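DUF5037 domain-containing protein (Ruminococcus gnavus, PDB 4GL6) is of unknown function and belongs to the DUF5037 family, its single chain pairing an antiparallel sheet with a mixed sheet and several helices. Local coordinates at residues Asn48-Asn60 with Ile70-Lys82. Numbering follows the deposited sequence.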
loop_
_atom_site.group_PDB
_atom_site.type_symbol
_atom_site.label_atom_id
_atom_site.label_comp_id
_atom_site.label_asym_id
_atom_site.label_seq_id
_atom_site.Cartn_x
_atom_site.Cartn_y
_atom_site.Cartn_z
ATOM N N ASN A 48 -2.327 7.630 -14.931
ATOM C CA ASN A 48 -3.723 7.652 -14.467
ATOM C C ASN A 48 -3.934 7.558 -12.968
ATOM O O ASN A 48 -5.019 7.868 -12.520
ATOM C CB ASN A 48 -4.544 6.547 -15.140
ATOM C CG ASN A 48 -4.621 6.717 -16.633
ATOM O OD1 ASN A 48 -4.495 7.829 -17.160
ATOM N ND2 ASN A 48 -4.824 5.608 -17.333
ATOM N N ASP A 49 -2.933 7.115 -12.203
ATOM C CA ASP A 49 -3.008 7.018 -10.715
ATOM C C ASP A 49 -1.685 7.556 -10.148
ATOM O O ASP A 49 -1.000 6.896 -9.372
ATOM C CB ASP A 49 -3.265 5.550 -10.328
ATOM C CG ASP A 49 -3.730 5.365 -8.891
ATOM O OD1 ASP A 49 -3.938 6.352 -8.131
ATOM O OD2 ASP A 49 -3.906 4.184 -8.546
ATOM N N PRO A 50 -1.353 8.799 -10.510
ATOM C CA PRO A 50 -0.036 9.351 -10.218
ATOM C C PRO A 50 0.350 9.585 -8.763
ATOM O O PRO A 50 1.537 9.767 -8.508
ATOM C CB PRO A 50 -0.069 10.689 -10.962
ATOM C CG PRO A 50 -1.488 11.127 -10.840
ATOM C CD PRO A 50 -2.315 9.873 -10.846
ATOM N N LYS A 51 -0.606 9.599 -7.836
ATOM C CA LYS A 51 -0.285 9.864 -6.425
ATOM C C LYS A 51 0.091 8.600 -5.624
ATOM O O LYS A 51 0.565 8.747 -4.505
ATOM C CB LYS A 51 -1.461 10.563 -5.731
ATOM C CG LYS A 51 -1.951 11.865 -6.358
ATOM C CD LYS A 51 -1.072 13.087 -6.073
ATOM C CE LYS A 51 -1.716 14.359 -6.642
ATOM N NZ LYS A 51 -1.102 15.624 -6.153
ATOM N N HIS A 52 -0.102 7.392 -6.182
ATOM C CA HIS A 52 0.143 6.113 -5.470
ATOM C C HIS A 52 1.167 5.207 -6.101
ATOM O O HIS A 52 0.826 4.335 -6.937
ATOM C CB HIS A 52 -1.156 5.375 -5.318
ATOM C CG HIS A 52 -2.110 6.081 -4.426
ATOM N ND1 HIS A 52 -2.063 5.950 -3.086
ATOM C CD2 HIS A 52 -3.117 6.986 -4.706
ATOM C CE1 HIS A 52 -3.014 6.701 -2.544
ATOM N NE2 HIS A 52 -3.662 7.342 -3.537
ATOM N N PRO A 53 2.438 5.359 -5.698
ATOM C CA PRO A 53 3.484 4.560 -6.335
ATOM C C PRO A 53 3.500 3.086 -5.946
ATOM O O PRO A 53 2.911 2.702 -4.944
ATOM C CB PRO A 53 4.773 5.247 -5.884
ATOM C CG PRO A 53 4.426 5.891 -4.597
ATOM C CD PRO A 53 2.980 6.235 -4.640
ATOM N N PHE A 54 4.157 2.282 -6.780
ATOM C CA PHE A 54 4.337 0.845 -6.543
ATOM C C PHE A 54 5.734 0.405 -6.942
ATOM O O PHE A 54 6.324 0.996 -7.848
ATOM C CB PHE A 54 3.296 0.022 -7.273
ATOM C CG PHE A 54 3.359 0.110 -8.769
ATOM C CD1 PHE A 54 2.775 1.182 -9.440
ATOM C CD2 PHE A 54 3.957 -0.916 -9.522
ATOM C CE1 PHE A 54 2.823 1.256 -10.830
ATOM C CE2 PHE A 54 3.996 -0.857 -10.909
ATOM C CZ PHE A 54 3.426 0.232 -11.566
ATOM N N GLU A 55 6.248 -0.622 -6.258
ATOM C CA GLU A 55 7.602 -1.119 -6.498
ATOM C C GLU A 55 7.577 -2.310 -7.446
ATOM O O GLU A 55 6.648 -3.102 -7.439
ATOM C CB GLU A 55 8.313 -1.470 -5.189
ATOM C CG GLU A 55 9.825 -1.546 -5.308
ATOM C CD GLU A 55 10.509 -1.776 -3.970
ATOM O OE1 GLU A 55 10.295 -2.874 -3.401
ATOM O OE2 GLU A 55 11.286 -0.879 -3.506
ATOM N N GLY A 56 8.596 -2.374 -8.294
ATOM C CA GLY A 56 8.821 -3.444 -9.260
ATOM C C GLY A 56 10.280 -3.871 -9.159
ATOM O O GLY A 56 11.149 -3.078 -8.801
ATOM N N SER A 57 10.539 -5.124 -9.500
ATOM C CA SER A 57 11.843 -5.745 -9.371
ATOM C C SER A 57 12.304 -6.147 -10.795
ATOM O O SER A 57 11.584 -6.862 -11.479
ATOM C CB SER A 57 11.663 -6.935 -8.432
ATOM O OG SER A 57 12.893 -7.396 -7.949
ATOM N N TYR A 58 13.468 -5.651 -11.245
ATOM C CA TYR A 58 14.010 -5.911 -12.604
ATOM C C TYR A 58 15.502 -6.288 -12.589
ATOM O O TYR A 58 16.189 -6.092 -11.593
ATOM C CB TYR A 58 13.820 -4.669 -13.523
ATOM C CG TYR A 58 12.381 -4.208 -13.674
ATOM C CD1 TYR A 58 11.796 -3.362 -12.737
ATOM C CD2 TYR A 58 11.585 -4.640 -14.748
ATOM C CE1 TYR A 58 10.456 -2.956 -12.855
ATOM C CE2 TYR A 58 10.240 -4.240 -14.882
ATOM C CZ TYR A 58 9.676 -3.399 -13.941
ATOM O OH TYR A 58 8.363 -2.995 -14.037
ATOM N N PHE A 59 15.967 -6.867 -13.698
ATOM C CA PHE A 59 17.387 -7.206 -13.926
ATOM C C PHE A 59 17.746 -6.642 -15.299
ATOM O O PHE A 59 16.985 -6.832 -16.249
ATOM C CB PHE A 59 17.621 -8.721 -13.856
ATOM C CG PHE A 59 19.012 -9.153 -14.247
ATOM C CD1 PHE A 59 20.065 -9.093 -13.331
ATOM C CD2 PHE A 59 19.272 -9.658 -15.540
ATOM C CE1 PHE A 59 21.348 -9.509 -13.706
ATOM C CE2 PHE A 59 20.554 -10.077 -15.910
ATOM C CZ PHE A 59 21.590 -10.002 -14.989
ATOM N N ASN A 60 18.876 -5.936 -15.376
ATOM C CA ASN A 60 19.343 -5.299 -16.605
ATOM C C ASN A 60 20.636 -5.984 -17.039
ATOM O O ASN A 60 21.648 -5.807 -16.364
ATOM C CB ASN A 60 19.575 -3.805 -16.374
ATOM C CG ASN A 60 19.974 -3.073 -17.633
ATOM O OD1 ASN A 60 19.255 -3.084 -18.627
ATOM N ND2 ASN A 60 21.109 -2.415 -17.586
ATOM N N ILE A 70 12.334 -9.062 -16.207
ATOM C CA ILE A 70 11.387 -8.792 -15.130
ATOM C C ILE A 70 11.497 -9.867 -14.058
ATOM O O ILE A 70 11.305 -11.045 -14.355
ATOM C CB ILE A 70 9.934 -8.771 -15.681
ATOM C CG1 ILE A 70 9.758 -7.642 -16.723
ATOM C CG2 ILE A 70 8.890 -8.643 -14.557
ATOM C CD1 ILE A 70 10.381 -7.898 -18.089
ATOM N N ILE A 71 11.822 -9.473 -12.829
ATOM C CA ILE A 71 11.810 -10.401 -11.700
ATOM C C ILE A 71 10.318 -10.457 -11.312
ATOM O O ILE A 71 9.692 -11.518 -11.385
ATOM C CB ILE A 71 12.733 -9.957 -10.552
ATOM C CG1 ILE A 71 14.194 -9.887 -11.044
ATOM C CG2 ILE A 71 12.609 -10.931 -9.379
ATOM C CD1 ILE A 71 15.159 -9.287 -10.033
ATOM N N TYR A 72 9.760 -9.302 -10.941
ATOM C CA TYR A 72 8.309 -9.141 -10.715
ATOM C C TYR A 72 7.948 -7.660 -10.849
ATOM O O TYR A 72 8.407 -6.861 -10.038
ATOM C CB TYR A 72 7.848 -9.719 -9.372
ATOM C CG TYR A 72 6.384 -9.482 -9.114
ATOM C CD1 TYR A 72 5.424 -9.903 -10.032
ATOM C CD2 TYR A 72 5.945 -8.841 -7.953
ATOM C CE1 TYR A 72 4.070 -9.674 -9.816
ATOM C CE2 TYR A 72 4.592 -8.607 -7.729
ATOM C CZ TYR A 72 3.658 -9.023 -8.666
ATOM O OH TYR A 72 2.316 -8.804 -8.475
ATOM N N ASP A 73 7.138 -7.316 -11.864
ATOM C CA ASP A 73 6.800 -5.898 -12.170
ATOM C C ASP A 73 6.000 -5.120 -11.132
ATOM O O ASP A 73 5.970 -3.883 -11.167
ATOM C CB ASP A 73 6.164 -5.738 -13.564
ATOM C CG ASP A 73 4.790 -6.411 -13.716
ATOM O OD1 ASP A 73 4.053 -6.653 -12.731
ATOM O OD2 ASP A 73 4.434 -6.668 -14.889
ATOM N N GLY A 74 5.347 -5.861 -10.238
ATOM C CA GLY A 74 4.581 -5.294 -9.145
ATOM C C GLY A 74 3.246 -4.687 -9.482
ATOM O O GLY A 74 2.624 -4.129 -8.586
ATOM N N TYR A 75 2.785 -4.807 -10.734
ATOM C CA TYR A 75 1.560 -4.127 -11.154
ATOM C C TYR A 75 0.300 -4.808 -10.697
ATOM O O TYR A 75 -0.655 -4.120 -10.335
ATOM C CB TYR A 75 1.519 -3.838 -12.671
ATOM C CG TYR A 75 0.414 -2.849 -13.052
ATOM C CD1 TYR A 75 0.366 -1.573 -12.469
ATOM C CD2 TYR A 75 -0.583 -3.180 -13.980
ATOM C CE1 TYR A 75 -0.637 -0.667 -12.780
ATOM C CE2 TYR A 75 -1.595 -2.267 -14.304
ATOM C CZ TYR A 75 -1.610 -1.010 -13.695
ATOM O OH TYR A 75 -2.562 -0.063 -13.978
ATOM N N GLY A 76 0.273 -6.139 -10.719
ATOM C CA GLY A 76 -0.900 -6.894 -10.229
ATOM C C GLY A 76 -1.136 -6.576 -8.759
ATOM O O GLY A 76 -2.265 -6.338 -8.308
ATOM N N GLN A 77 -0.026 -6.549 -8.045
ATOM C CA GLN A 77 0.044 -6.161 -6.655
ATOM C C GLN A 77 -0.552 -4.757 -6.438
ATOM O O GLN A 77 -1.326 -4.546 -5.506
ATOM C CB GLN A 77 1.526 -6.184 -6.253
ATOM C CG GLN A 77 1.818 -6.239 -4.789
ATOM C CD GLN A 77 3.293 -6.493 -4.533
ATOM O OE1 GLN A 77 3.736 -7.632 -4.304
ATOM N NE2 GLN A 77 4.072 -5.440 -4.659
ATOM N N ARG A 78 -0.181 -3.809 -7.298
ATOM C CA ARG A 78 -0.680 -2.422 -7.222
ATOM C C ARG A 78 -2.186 -2.332 -7.421
ATOM O O ARG A 78 -2.854 -1.577 -6.717
ATOM C CB ARG A 78 0.032 -1.498 -8.234
ATOM C CG ARG A 78 -0.563 -0.099 -8.423
ATOM C CD ARG A 78 -0.631 0.663 -7.103
ATOM N NE ARG A 78 -1.730 1.621 -7.065
ATOM C CZ ARG A 78 -2.257 2.149 -5.956
ATOM N NH1 ARG A 78 -1.827 1.817 -4.744
ATOM N NH2 ARG A 78 -3.262 3.004 -6.059
ATOM N N LEU A 79 -2.697 -3.075 -8.391
ATOM C CA LEU A 79 -4.129 -3.104 -8.651
ATOM C C LEU A 79 -4.903 -3.629 -7.435
ATOM O O LEU A 79 -6.005 -3.136 -7.157
ATOM C CB LEU A 79 -4.444 -3.950 -9.887
ATOM C CG LEU A 79 -3.885 -3.472 -11.230
ATOM C CD1 LEU A 79 -4.141 -4.543 -12.297
ATOM C CD2 LEU A 79 -4.475 -2.133 -11.623
ATOM N N LEU A 80 -4.332 -4.606 -6.715
ATOM C CA LEU A 80 -4.954 -5.127 -5.489
ATOM C C LEU A 80 -4.922 -4.029 -4.389
ATOM O O LEU A 80 -5.931 -3.805 -3.724
ATOM C CB LEU A 80 -4.329 -6.462 -5.041
ATOM C CG LEU A 80 -4.657 -7.747 -5.839
ATOM C CD1 LEU A 80 -3.778 -8.911 -5.398
ATOM C CD2 LEU A 80 -6.119 -8.170 -5.716
ATOM N N ALA A 81 -3.791 -3.334 -4.248
ATOM C CA ALA A 81 -3.662 -2.185 -3.327
ATOM C C ALA A 81 -4.669 -1.092 -3.645
ATOM O O ALA A 81 -5.293 -0.570 -2.732
ATOM C CB ALA A 81 -2.240 -1.584 -3.332
ATOM N N LYS A 82 -4.843 -0.773 -4.933
ATOM C CA LYS A 82 -5.815 0.250 -5.378
ATOM C C LYS A 82 -7.237 -0.076 -4.867
ATOM O O LYS A 82 -7.967 0.816 -4.392
ATOM C CB LYS A 82 -5.794 0.407 -6.918
ATOM C CG LYS A 82 -6.679 1.512 -7.521
ATOM C CD LYS A 82 -6.468 1.633 -9.034
ATOM C CE LYS A 82 -7.462 2.593 -9.687
ATOM N NZ LYS A 82 -7.439 3.951 -9.076
#
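Ser57 is gripped through its backbone at both ends by the chain entering helix 75-95. Its N donates to Tyr72 O at 2.8 Å, while its O accepts two N-H groups, Ile71 N at 2.9 Å and Tyr72 N at 3.1 Å, both from the same face of the carbonyl plane. Two residues set against one make this a classic beta bulge, after which Tyr58 pairs with Ile70. Asp73 then forms an Asx turn, its OD1 taking Tyr75 N in a nearly straight bond (172°), with Gly74 as N-cap; its OD2 is satisfied by Tyr18 and Tyr13. Further along, Phe54 points from the strand toward the helix. With CG wedged between backbone N and carbonyl carbon (chi1 64°), its ring lies against the CB and CG of Arg78, meets Tyr75 obliquely, and has Asp73 O at its edge. Beyond Phe54, Arg78 reaches the turn 49-52. Its NH2 donates to Asp49 OD2 at 2.8 Å, nearly in the guanidinium plane, and on the syn side of the carboxylate but tilted 31° out of its plane; NH1 pairs with Glu85. His52 CB rests over one guanidinium face, and Lys82 NZ, 3.6 Å from Asp49 OD2, adds a longer salt bridge. A leucine in place of Arg78 would probably leave Glu85 without this mate and Asp49 with the longer Lys82 bridge in place of its short bond, weakening the tie between turn and helix. The other edge of strand 54-59 bonds to strand 40-46, through Phe54 with Cys44, Gly56 with Ala42 and Tyr58 with Ile40. Helix 6-18 packs on Tyr58 and Ile70, and segment 75-82 runs nearly antiparallel to strand 54-59, with Leu80 touching helix 122-129.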